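Local coordinates for protein malonate decarboxylase subunit alpha (Acinetobacter baumannii ATCC 17978, PDB 6MPR) that is the alpha subunit of malonate decarboxylase, and probably acts as the acyl carrier protein transferase that moves the carrier from acetate to malonate, at residues 73-77 with 223-228; 156-161 with 193-198; 140-144 with 387-393. All coordinates share one frame. Residues are numbered along the deposited sequence.

Contact 1: 73-77 with 223-228; sequences DFLSR and VVADQP
A three-residue salt-bridge network joins the helix start at 73-77 to 223-228, a strand up to Val224 and loop from Ala225. Arg77 meets Asp226 end-on, NH1 donating to OD2 (2.8 Å) and NH2 to OD1 (2.9 Å); the same guanidinium holds Asp73 one helical turn back, its NH2 lying 2.9 Å from Asp73 OD2. Asp73 OD1, itself bound by the backbone N of Tyr230, accepts from a water (2.6 Å) that also donates to Gln227 O (2.9 Å). Next to these charges, Phe74 (chi1 t) has its CA 5.7 Å from that of Ala225. Ala225 CA sits over one face of the Phe74 ring, a CH-pi contact 4.1 Å from the centroid, while Val223 CG2 approaches the ring edge, 3.8 Å from Phe74 CE2. Leu75 CD2 adds a contact to Val223 CG1 at 3.9 Å. Such helix-on-sheet packing is characteristic of an alpha/beta fold: helix 73-79 lies against strands 221-224 and 194-199, with Ile48 of helix 48-55 touching Phe74, Leu75 and Val223.

Contact 2: 156-161 with 193-198; sequences PNVVLS and GIVIVQ
Two neighbouring strands of a parallel, Rossmann-like alpha/beta sheet pair here, joined by a crossover that includes helix 181-189. Strands 158-161 and 194-198 run 4.7 Å apart at closest approach with an angle of 11° between their directions, in extended conformation throughout. The register pairs Val158 with Ile194, Val159 with Val195, Leu160 with Ile196 and Ser161 with Val197, at CA-CA distances of 4.7 to 5.1 Å. Gly193 enters with its CA 3.3 Å from Asn157 O; an ideal CB here would clash with Pro156 O. Ile194 then bonds through both N and O to the residues flanking Val158, its N to Asn157 O (2.9 Å) and its O to Val159 N (2.8 Å). Val195 turns to the opposite face, where its CG2 lies 4.3 Å from Val159 CB and helix 181-189 packs through Ile185 and Ala188. Ile196 repeats the pair of hydrogen bonds, N to Val159 O at 2.9 Å and O to Ser161 N at 3.0 Å. On its face, shared with Val158, Leu160 and Ile194, its CD1 reaches Leu160 CD2 at 3.9 Å, and Leu160 also touches Leu75 and Leu79 of helix 73-79. The sheet is thus covered by helices on both faces. Val197 shares the other face with Ser161, whose OG is hydrogen-bonded to Glu65, just past the end of strand 61-64. At the end Gln198, chi1 p, sends OE1 to Leu75 N, while its own backbone N donates to Ser161 O at 2.9 Å.

Contact 3: 140-144 with 387-393; sequences IHTYI and GFGGAPN
The 140-144 segment leaves the end of a strand at Ile140 and enters a helix at Tyr143, while 387-393 folds through a type II' turn from Phe388 to Ala391, closed by Ala391 N to Phe388 O (3.2 Å), and runs into a short helix. Gly389 occupies the turn's positive-phi position (57/-137), which favours glycine. CA atoms come within 5.2 Å at Thr142 and Gly389 and 6.2 Å at Ile140 and Gly387. Thr142, at the N-cap position, has chi1 t; its OG1 donates to Gly389 O (2.8 Å) and weakly accepts from Asn393 N (3.4 Å). Gly389 O also takes a weak bond from Tyr143 N (3.3 Å). The Tyr143 ring lies over Gly389 CA, a CH-pi contact 3.8 Å from its centroid. Ile140 CG2 packs on Phe388 CD2 at 3.6 Å, and Ile144 CD1 lies 3.3 Å from Asn393 OD1, which is bound by Tyr359 of the second subunit. His141 points away, its NE2 hydrogen-bonded to Arg149 and its ring meeting His403 of the second subunit. The contact thus pins a turn of the later half of the chain to the junction between strand 136-140 and helix 143-149, against helix 350-359 and at the subunit interface.

From the N terminus, helix 73-79 opens the loop that contact 1 closes at the end of strand 221-224. Within that span comes residue 140, the first of contact 3, whose partner at 387-393 arrives far beyond residue 228, so contacts 1 and 3 cross. Contact 2, from 156-161 to 193-198, closes the shortest of the three loops and lies within both larger ones. Contacts 1 and 2 touch: Val223 N is 3.0 Å from Val197 O, a probable hydrogen bond between adjacent strands of one parallel sheet. Contact 3 stands apart, its centre about 22 Å from that of contact 2, and ties the sheet's 136-140 edge to the later part of the chain.

Contact 1: 73-77 with 223-228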
ATOM      1  N   ASP A  73      19.776  17.854   1.535  1.00  9.16           N
ATOM      2  CA  ASP A  73      19.811  19.280   1.866  1.00 10.77           C
ATOM      3  C   ASP A  73      20.783  20.070   0.998  1.00 14.35           C
ATOM      4  O   ASP A  73      20.599  21.280   0.823  1.00 14.84           O
ATOM      5  CB  ASP A  73      20.136  19.483   3.348  1.00 15.92           C
ATOM      6  CG  ASP A  73      21.547  19.074   3.713  1.00 15.87           C
ATOM      7  OD1 ASP A  73      21.879  17.860   3.641  1.00 14.66           O
ATOM      8  OD2 ASP A  73      22.340  19.975   4.065  1.00 14.11           O
ATOM      9  N   PHE A  74      21.806  19.419   0.443  1.00 11.00           N
ATOM     10  CA  PHE A  74      22.633  20.101  -0.549  1.00 11.85           C
ATOM     11  C   PHE A  74      21.810  20.453  -1.782  1.00 11.03           C
ATOM     12  O   PHE A  74      21.889  21.582  -2.291  1.00 12.50           O
ATOM     13  CB  PHE A  74      23.828  19.221  -0.910  1.00 12.74           C
ATOM     14  CG  PHE A  74      24.703  19.776  -1.987  1.00 18.81           C
ATOM     15  CD1 PHE A  74      25.390  20.968  -1.802  1.00 15.28           C
ATOM     16  CD2 PHE A  74      24.863  19.091  -3.171  1.00 17.92           C
ATOM     17  CE1 PHE A  74      26.225  21.468  -2.801  1.00 18.05           C
ATOM     18  CE2 PHE A  74      25.676  19.589  -4.173  1.00 15.31           C
ATOM     19  CZ  PHE A  74      26.361  20.776  -3.982  1.00 18.76           C
ATOM     20  N   LEU A  75      20.981  19.521  -2.253  1.00  9.90           N
ATOM     21  CA  LEU A  75      20.158  19.815  -3.427  1.00 10.55           C
ATOM     22  C   LEU A  75      19.088  20.855  -3.114  1.00  9.36           C
ATOM     23  O   LEU A  75      18.834  21.744  -3.932  1.00 11.23           O
ATOM     24  CB  LEU A  75      19.516  18.532  -3.977  1.00 11.85           C
ATOM     25  CG  LEU A  75      20.478  17.468  -4.510  1.00 11.24           C
ATOM     26  CD1 LEU A  75      19.715  16.231  -5.048  1.00 11.86           C
ATOM     27  CD2 LEU A  75      21.411  18.051  -5.562  1.00 12.79           C
ATOM     28  N   SER A  76      18.463  20.775  -1.933  1.00 12.16           N
ATOM     29  CA  SER A  76      17.432  21.756  -1.600  1.00 14.44           C
ATOM     30  C   SER A  76      18.032  23.141  -1.378  1.00 13.14           C
ATOM     31  O   SER A  76      17.469  24.134  -1.849  1.00 14.35           O
ATOM     32  CB  SER A  76      16.613  21.298  -0.387  1.00 13.14           C
ATOM     33  OG  SER A  76      17.425  21.080   0.756  1.00 13.72           O
ATOM     34  N   ARG A  77      19.181  23.237  -0.687  1.00 12.85           N
ATOM     35  CA  ARG A  77      19.831  24.538  -0.528  1.00 14.82           C
ATOM     36  C   ARG A  77      20.251  25.099  -1.881  1.00 17.51           C
ATOM     37  O   ARG A  77      20.149  26.312  -2.122  1.00 15.30           O
ATOM     38  CB  ARG A  77      21.047  24.435   0.404  1.00 16.01           C
ATOM     39  CG  ARG A  77      20.701  24.259   1.885  1.00 17.95           C
ATOM     40  CD  ARG A  77      21.958  24.226   2.772  1.00 18.60           C
ATOM     41  NE  ARG A  77      22.568  22.893   2.845  1.00 15.51           N
ATOM     42  CZ  ARG A  77      23.724  22.572   2.261  1.00 21.58           C
ATOM     43  NH1 ARG A  77      24.397  23.479   1.564  1.00 16.76           N
ATOM     44  NH2 ARG A  77      24.219  21.344   2.376  1.00 17.37           N
ATOM     45  N   VAL A 223      25.929  13.841  -7.587  1.00 13.76           N
ATOM     46  CA  VAL A 223      26.775  14.956  -7.171  1.00 13.54           C
ATOM     47  C   VAL A 223      27.219  14.687  -5.742  1.00 12.69           C
ATOM     48  O   VAL A 223      26.417  14.256  -4.913  1.00 13.86           O
ATOM     49  CB  VAL A 223      26.039  16.311  -7.285  1.00 12.12           C
ATOM     50  CG1 VAL A 223      24.824  16.376  -6.333  1.00 11.57           C
ATOM     51  CG2 VAL A 223      26.989  17.465  -7.001  1.00 12.94           C
ATOM     52  N   VAL A 224      28.506  14.898  -5.462  1.00 12.04           N
ATOM     53  CA  VAL A 224      29.011  14.793  -4.098  1.00 15.93           C
ATOM     54  C   VAL A 224      28.555  16.027  -3.327  1.00 13.74           C
ATOM     55  O   VAL A 224      28.827  17.164  -3.735  1.00 15.56           O
ATOM     56  CB  VAL A 224      30.542  14.659  -4.087  1.00 16.39           C
ATOM     57  CG1 VAL A 224      31.071  14.605  -2.648  1.00 16.38           C
ATOM     58  CG2 VAL A 224      30.965  13.422  -4.844  1.00 13.42           C
ATOM     59  N   ALA A 225      27.849  15.813  -2.218  1.00 13.45           N
ATOM     60  CA  ALA A 225      27.324  16.938  -1.455  1.00 11.92           C
ATOM     61  C   ALA A 225      28.463  17.715  -0.801  1.00 15.26           C
ATOM     62  O   ALA A 225      29.542  17.172  -0.544  1.00 18.67           O
ATOM     63  CB  ALA A 225      26.349  16.449  -0.387  1.00 14.39           C
ATOM     64  N   ASP A 226      28.213  19.001  -0.522  1.00 18.55           N
ATOM     65  CA  ASP A 226      29.227  19.799   0.158  1.00 16.23           C
ATOM     66  C   ASP A 226      29.475  19.282   1.562  1.00 20.40           C
ATOM     67  O   ASP A 226      30.546  19.526   2.127  1.00 21.15           O
ATOM     68  CB  ASP A 226      28.836  21.287   0.196  1.00 18.95           C
ATOM     69  CG  ASP A 226      27.422  21.536   0.760  1.00 17.13           C
ATOM     70  OD1 ASP A 226      26.679  20.571   1.036  1.00 21.06           O
ATOM     71  OD2 ASP A 226      27.052  22.727   0.903  1.00 23.46           O
ATOM     72  N   GLN A 227      28.509  18.567   2.124  1.00 17.03           N
ATOM     73  CA  GLN A 227      28.621  17.975   3.446  1.00 18.80           C
ATOM     74  C   GLN A 227      27.605  16.850   3.531  1.00 16.76           C
ATOM     75  O   GLN A 227      26.658  16.813   2.737  1.00 19.91           O
ATOM     76  CB  GLN A 227      28.379  19.027   4.539  1.00 24.35           C
ATOM     77  CG  GLN A 227      26.997  19.661   4.463  1.00 23.02           C
ATOM     78  CD  GLN A 227      26.821  20.743   5.493  1.00 29.32           C
ATOM     79  OE1 GLN A 227      25.832  20.770   6.223  1.00 30.76           O
ATOM     80  NE2 GLN A 227      27.781  21.646   5.560  1.00 29.31           N
ATOM     81  N   PRO A 228      27.796  15.892   4.439  1.00 16.43           N
ATOM     82  CA  PRO A 228      26.913  14.714   4.462  1.00 16.31           C
ATOM     83  C   PRO A 228      25.454  15.114   4.607  1.00 15.68           C
ATOM     84  O   PRO A 228      25.137  16.120   5.247  1.00 17.30           O
ATOM     85  CB  PRO A 228      27.399  13.932   5.685  1.00 14.69           C
ATOM     86  CG  PRO A 228      28.832  14.345   5.843  1.00 17.64           C
ATOM     87  CD  PRO A 228      28.876  15.793   5.436  1.00 20.74           C
TER
HETATM   88  O   HOH W   1      23.958  17.537   2.094  1.00 10.68           O
HETATM   89  O   HOH W   2      24.003  18.513   5.892  1.00 16.35           O

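Contact 2: 156-161 with 193-198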
ATOM      1  N   PRO A 156       6.313  12.492 -11.775  1.00 12.46           N
ATOM      2  CA  PRO A 156       7.324  13.524 -11.522  1.00 11.16           C
ATOM      3  C   PRO A 156       8.221  13.742 -12.728  1.00 13.25           C
ATOM      4  O   PRO A 156       8.601  12.801 -13.432  1.00 14.50           O
ATOM      5  CB  PRO A 156       8.111  12.963 -10.329  1.00 12.75           C
ATOM      6  CG  PRO A 156       8.004  11.472 -10.500  1.00 13.92           C
ATOM      7  CD  PRO A 156       6.614  11.230 -11.075  1.00 11.86           C
ATOM      8  N   ASN A 157       8.544  15.011 -12.970  1.00 13.36           N
ATOM      9  CA  ASN A 157       9.494  15.381 -14.020  1.00 10.68           C
ATOM     10  C   ASN A 157      10.937  15.335 -13.551  1.00 10.42           C
ATOM     11  O   ASN A 157      11.844  15.088 -14.367  1.00 13.70           O
ATOM     12  CB  ASN A 157       9.205  16.794 -14.527  1.00  9.77           C
ATOM     13  CG  ASN A 157       7.818  16.931 -15.085  1.00 13.65           C
ATOM     14  OD1 ASN A 157       6.981  17.644 -14.533  1.00 13.77           O
ATOM     15  ND2 ASN A 157       7.565  16.262 -16.206  1.00 14.00           N
ATOM     16  N   VAL A 158      11.166  15.594 -12.262  1.00 10.67           N
ATOM     17  CA  VAL A 158      12.494  15.661 -11.663  1.00 10.24           C
ATOM     18  C   VAL A 158      12.396  15.043 -10.275  1.00 11.94           C
ATOM     19  O   VAL A 158      11.423  15.275  -9.550  1.00 10.97           O
ATOM     20  CB  VAL A 158      13.009  17.115 -11.557  1.00  9.24           C
ATOM     21  CG1 VAL A 158      14.392  17.160 -10.884  1.00 11.16           C
ATOM     22  CG2 VAL A 158      13.026  17.788 -12.936  1.00 11.50           C
ATOM     23  N   VAL A 159      13.391  14.251  -9.908  1.00  9.19           N
ATOM     24  CA  VAL A 159      13.511  13.744  -8.545  1.00  9.85           C
ATOM     25  C   VAL A 159      14.888  14.110  -8.009  1.00 13.36           C
ATOM     26  O   VAL A 159      15.907  13.811  -8.645  1.00 11.33           O
ATOM     27  CB  VAL A 159      13.277  12.225  -8.479  1.00 10.75           C
ATOM     28  CG1 VAL A 159      13.432  11.734  -7.050  1.00  8.35           C
ATOM     29  CG2 VAL A 159      11.875  11.871  -9.002  1.00 12.11           C
ATOM     30  N   LEU A 160      14.908  14.750  -6.834  1.00  9.26           N
ATOM     31  CA  LEU A 160      16.123  15.200  -6.144  1.00  9.25           C
ATOM     32  C   LEU A 160      16.231  14.394  -4.855  1.00 11.57           C
ATOM     33  O   LEU A 160      15.444  14.593  -3.919  1.00 11.45           O
ATOM     34  CB  LEU A 160      16.060  16.699  -5.852  1.00  8.70           C
ATOM     35  CG  LEU A 160      15.795  17.623  -7.040  1.00  9.01           C
ATOM     36  CD1 LEU A 160      15.678  19.083  -6.540  1.00 11.23           C
ATOM     37  CD2 LEU A 160      16.912  17.471  -8.069  1.00 11.73           C
ATOM     38  N   SER A 161      17.193  13.471  -4.807  1.00 11.82           N
ATOM     39  CA  SER A 161      17.275  12.483  -3.739  0.52  9.19           C
ATOM     40  C   SER A 161      18.682  12.455  -3.164  1.00 10.37           C
ATOM     41  O   SER A 161      19.599  13.104  -3.667  1.00 10.94           O
ATOM     42  CB  SER A 161      16.896  11.076  -4.238  0.52  9.25           C
ATOM     43  OG  SER A 161      15.536  11.009  -4.605  0.52 12.84           O
ATOM     44  N   GLY A 193      11.604  11.050 -16.658  1.00 12.22           N
ATOM     45  CA  GLY A 193      11.948  12.076 -15.700  1.00 11.86           C
ATOM     46  C   GLY A 193      13.453  12.130 -15.518  1.00 11.59           C
ATOM     47  O   GLY A 193      14.199  11.320 -16.069  1.00 11.61           O
ATOM     48  N   ILE A 194      13.915  13.112 -14.750  1.00 10.33           N
ATOM     49  CA  ILE A 194      15.348  13.293 -14.512  1.00 12.82           C
ATOM     50  C   ILE A 194      15.633  13.102 -13.024  1.00 16.81           C
ATOM     51  O   ILE A 194      15.021  13.765 -12.174  1.00 14.65           O
ATOM     52  CB  ILE A 194      15.825  14.661 -15.024  1.00  9.84           C
ATOM     53  CG1 ILE A 194      15.579  14.735 -16.541  1.00 14.57           C
ATOM     54  CG2 ILE A 194      17.295  14.876 -14.664  1.00 12.90           C
ATOM     55  CD1 ILE A 194      16.035  15.996 -17.183  1.00 18.11           C
ATOM     56  N   VAL A 195      16.546  12.182 -12.711  1.00 13.62           N
ATOM     57  CA  VAL A 195      16.827  11.761 -11.337  1.00 10.15           C
ATOM     58  C   VAL A 195      18.240  12.225 -11.008  1.00 13.75           C
ATOM     59  O   VAL A 195      19.201  11.838 -11.684  1.00 11.98           O
ATOM     60  CB  VAL A 195      16.673  10.240 -11.176  1.00 10.35           C
ATOM     61  CG1 VAL A 195      17.090   9.742  -9.772  1.00 10.10           C
ATOM     62  CG2 VAL A 195      15.208   9.803 -11.473  1.00 11.60           C
ATOM     63  N   ILE A 196      18.364  13.068  -9.986  1.00 10.38           N
ATOM     64  CA  ILE A 196      19.651  13.558  -9.507  1.00  9.17           C
ATOM     65  C   ILE A 196      19.796  13.137  -8.057  1.00 14.47           C
ATOM     66  O   ILE A 196      18.923  13.433  -7.239  1.00 11.97           O
ATOM     67  CB  ILE A 196      19.762  15.087  -9.628  1.00 13.62           C
ATOM     68  CG1 ILE A 196      19.544  15.525 -11.079  1.00 17.94           C
ATOM     69  CG2 ILE A 196      21.120  15.561  -9.098  1.00 13.11           C
ATOM     70  CD1 ILE A 196      19.119  16.946 -11.202  1.00 16.69           C
ATOM     71  N   VAL A 197      20.904  12.475  -7.730  1.00 13.45           N
ATOM     72  CA  VAL A 197      21.144  11.969  -6.377  1.00 12.65           C
ATOM     73  C   VAL A 197      22.407  12.627  -5.822  1.00 13.43           C
ATOM     74  O   VAL A 197      23.503  12.454  -6.371  1.00 11.95           O
ATOM     75  CB  VAL A 197      21.270  10.435  -6.352  1.00  9.90           C
ATOM     76  CG1 VAL A 197      21.328   9.921  -4.911  1.00 12.59           C
ATOM     77  CG2 VAL A 197      20.095   9.790  -7.098  1.00 12.22           C
ATOM     78  N   GLN A 198      22.267  13.354  -4.719  1.00  9.60           N
ATOM     79  CA  GLN A 198      23.454  13.771  -3.984  1.00  9.74           C
ATOM     80  C   GLN A 198      23.962  12.612  -3.126  1.00  9.69           C
ATOM     81  O   GLN A 198      23.172  11.861  -2.541  1.00 11.16           O
ATOM     82  CB  GLN A 198      23.156  15.000  -3.119  1.00 11.45           C
ATOM     83  CG  GLN A 198      22.152  14.745  -1.977  1.00 10.88           C
ATOM     84  CD  GLN A 198      22.247  15.801  -0.909  1.00 10.78           C
ATOM     85  OE1 GLN A 198      21.650  16.871  -1.026  1.00 11.39           O
ATOM     86  NE2 GLN A 198      23.010  15.512   0.147  1.00 13.44           N
TER

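Contact 3: 140-144 with 387-393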
ATOM      1  N   ILE A 140      -2.943  17.593   1.192  1.00 13.22           N
ATOM      2  CA  ILE A 140      -2.129  16.922   2.198  1.00 14.73           C
ATOM      3  C   ILE A 140      -2.454  15.436   2.165  1.00 16.49           C
ATOM      4  O   ILE A 140      -3.627  15.054   2.163  1.00 13.13           O
ATOM      5  CB  ILE A 140      -2.383  17.498   3.598  1.00 18.04           C
ATOM      6  CG1 ILE A 140      -2.456  19.028   3.543  1.00 22.32           C
ATOM      7  CG2 ILE A 140      -1.295  17.024   4.545  1.00 17.74           C
ATOM      8  CD1 ILE A 140      -2.901  19.644   4.845  1.00 27.16           C
ATOM      9  N   HIS A 141      -1.419  14.600   2.143  1.00  8.98           N
ATOM     10  CA  HIS A 141      -1.527  13.167   1.910  1.00  8.65           C
ATOM     11  C   HIS A 141      -0.971  12.391   3.095  1.00 14.71           C
ATOM     12  O   HIS A 141      -0.232  12.930   3.910  1.00 13.16           O
ATOM     13  CB  HIS A 141      -0.708  12.732   0.663  1.00  8.33           C
ATOM     14  CG  HIS A 141      -1.040  13.465  -0.601  1.00  9.49           C
ATOM     15  ND1 HIS A 141      -0.806  14.814  -0.783  1.00  8.95           N
ATOM     16  CD2 HIS A 141      -1.561  13.017  -1.769  1.00  8.68           C
ATOM     17  CE1 HIS A 141      -1.184  15.165  -1.999  1.00 16.20           C
ATOM     18  NE2 HIS A 141      -1.629  14.088  -2.623  1.00 10.35           N
ATOM     19  N   THR A 142      -1.278  11.099   3.157  1.00  9.66           N
ATOM     20  CA  THR A 142      -0.412  10.207   3.926  1.00  7.86           C
ATOM     21  C   THR A 142       0.688   9.695   2.987  1.00 10.57           C
ATOM     22  O   THR A 142       0.556   9.764   1.772  1.00 10.03           O
ATOM     23  CB  THR A 142      -1.217   9.068   4.586  1.00 10.13           C
ATOM     24  OG1 THR A 142      -0.384   8.318   5.497  1.00  9.50           O
ATOM     25  CG2 THR A 142      -1.853   8.127   3.573  1.00  8.95           C
ATOM     26  N   TYR A 143       1.813   9.250   3.558  1.00 10.46           N
ATOM     27  CA  TYR A 143       3.019   9.013   2.755  1.00  8.33           C
ATOM     28  C   TYR A 143       2.758   8.134   1.534  1.00  9.71           C
ATOM     29  O   TYR A 143       3.041   8.529   0.397  1.00  8.49           O
ATOM     30  CB  TYR A 143       4.122   8.355   3.591  1.00  7.86           C
ATOM     31  CG  TYR A 143       4.763   9.231   4.638  1.00  7.65           C
ATOM     32  CD1 TYR A 143       5.185  10.526   4.346  1.00  8.71           C
ATOM     33  CD2 TYR A 143       4.956   8.745   5.929  1.00 13.42           C
ATOM     34  CE1 TYR A 143       5.772  11.313   5.317  1.00  8.83           C
ATOM     35  CE2 TYR A 143       5.539   9.526   6.899  1.00 13.28           C
ATOM     36  CZ  TYR A 143       5.954  10.793   6.590  1.00 13.39           C
ATOM     37  OH  TYR A 143       6.537  11.569   7.557  1.00 15.81           O
ATOM     38  N   ILE A 144       2.269   6.911   1.749  1.00 13.31           N
ATOM     39  CA  ILE A 144       2.186   6.014   0.601  1.00  8.74           C
ATOM     40  C   ILE A 144       1.063   6.404  -0.346  1.00  9.61           C
ATOM     41  O   ILE A 144       1.088   5.996  -1.508  1.00  9.03           O
ATOM     42  CB  ILE A 144       2.043   4.535   1.005  1.00 10.87           C
ATOM     43  CG1 ILE A 144       0.757   4.296   1.794  1.00 10.25           C
ATOM     44  CG2 ILE A 144       3.297   4.082   1.759  1.00 14.04           C
ATOM     45  CD1 ILE A 144       0.503   2.830   2.066  1.00 12.46           C
ATOM     46  N   GLY A 387       0.918  18.608   8.609  1.00 24.55           N
ATOM     47  CA  GLY A 387       0.727  17.481   7.728  1.00 19.70           C
ATOM     48  C   GLY A 387       0.511  16.235   8.553  1.00 24.85           C
ATOM     49  O   GLY A 387       0.723  16.213   9.763  1.00 42.12           O
ATOM     50  N   PHE A 388       0.073  15.176   7.891  1.00 13.59           N
ATOM     51  CA  PHE A 388      -0.397  13.865   8.352  0.59 19.31           C
ATOM     52  C   PHE A 388       0.737  12.856   8.574  1.00 18.36           C
ATOM     53  O   PHE A 388       0.649  11.946   9.409  1.00 22.39           O
ATOM     54  CB  PHE A 388      -1.334  13.263   7.285  0.59 11.77           C
ATOM     55  CG  PHE A 388      -2.644  13.996   7.077  0.59 11.19           C
ATOM     56  CD1 PHE A 388      -3.426  14.382   8.148  0.59 11.04           C
ATOM     57  CD2 PHE A 388      -3.121  14.231   5.791  0.59  9.42           C
ATOM     58  CE1 PHE A 388      -4.650  15.039   7.950  0.59 17.62           C
ATOM     59  CE2 PHE A 388      -4.331  14.889   5.585  0.59  9.78           C
ATOM     60  CZ  PHE A 388      -5.110  15.279   6.667  0.59  9.94           C
ATOM     61  N   GLY A 389       1.739  12.911   7.700  1.00 10.75           N
ATOM     62  CA  GLY A 389       2.722  11.840   7.700  1.00 11.80           C
ATOM     63  C   GLY A 389       2.084  10.475   7.490  1.00  9.58           C
ATOM     64  O   GLY A 389       1.184  10.299   6.661  1.00 13.42           O
ATOM     65  N   GLY A 390       2.533   9.491   8.269  1.00 12.93           N
ATOM     66  CA  GLY A 390       1.987   8.148   8.146  1.00 14.22           C
ATOM     67  C   GLY A 390       0.693   7.896   8.885  1.00 13.39           C
ATOM     68  O   GLY A 390       0.070   6.856   8.665  1.00 13.98           O
ATOM     69  N   ALA A 391       0.259   8.833   9.735  1.00  9.69           N
ATOM     70  CA  ALA A 391      -0.833   8.542  10.665  1.00 12.70           C
ATOM     71  C   ALA A 391      -2.139   8.133   9.993  1.00 13.14           C
ATOM     72  O   ALA A 391      -2.785   7.194  10.491  1.00 16.48           O
ATOM     73  CB  ALA A 391      -1.047   9.740  11.598  1.00 15.21           C
ATOM     74  N   PRO A 392      -2.597   8.760   8.904  1.00 10.32           N
ATOM     75  CA  PRO A 392      -3.855   8.286   8.306  1.00 10.56           C
ATOM     76  C   PRO A 392      -3.765   6.868   7.774  1.00 10.80           C
ATOM     77  O   PRO A 392      -4.738   6.117   7.871  1.00  9.01           O
ATOM     78  CB  PRO A 392      -4.109   9.302   7.186  1.00 11.14           C
ATOM     79  CG  PRO A 392      -3.399  10.521   7.645  1.00 10.71           C
ATOM     80  CD  PRO A 392      -2.153  10.022   8.284  1.00 10.61           C
ATOM     81  N   ASN A 393      -2.621   6.484   7.199  1.00 10.42           N
ATOM     82  CA  ASN A 393      -2.474   5.130   6.680  1.00  8.20           C
ATOM     83  C   ASN A 393      -2.409   4.109   7.807  1.00 10.53           C
ATOM     84  O   ASN A 393      -2.925   2.996   7.677  1.00 12.22           O
ATOM     85  CB  ASN A 393      -1.224   5.043   5.808  1.00  8.72           C
ATOM     86  CG  ASN A 393      -0.970   3.635   5.301  1.00 10.25           C
ATOM     87  OD1 ASN A 393      -1.753   3.103   4.513  1.00 11.35           O
ATOM     88  ND2 ASN A 393       0.116   3.018   5.771  1.00  9.21           N
TER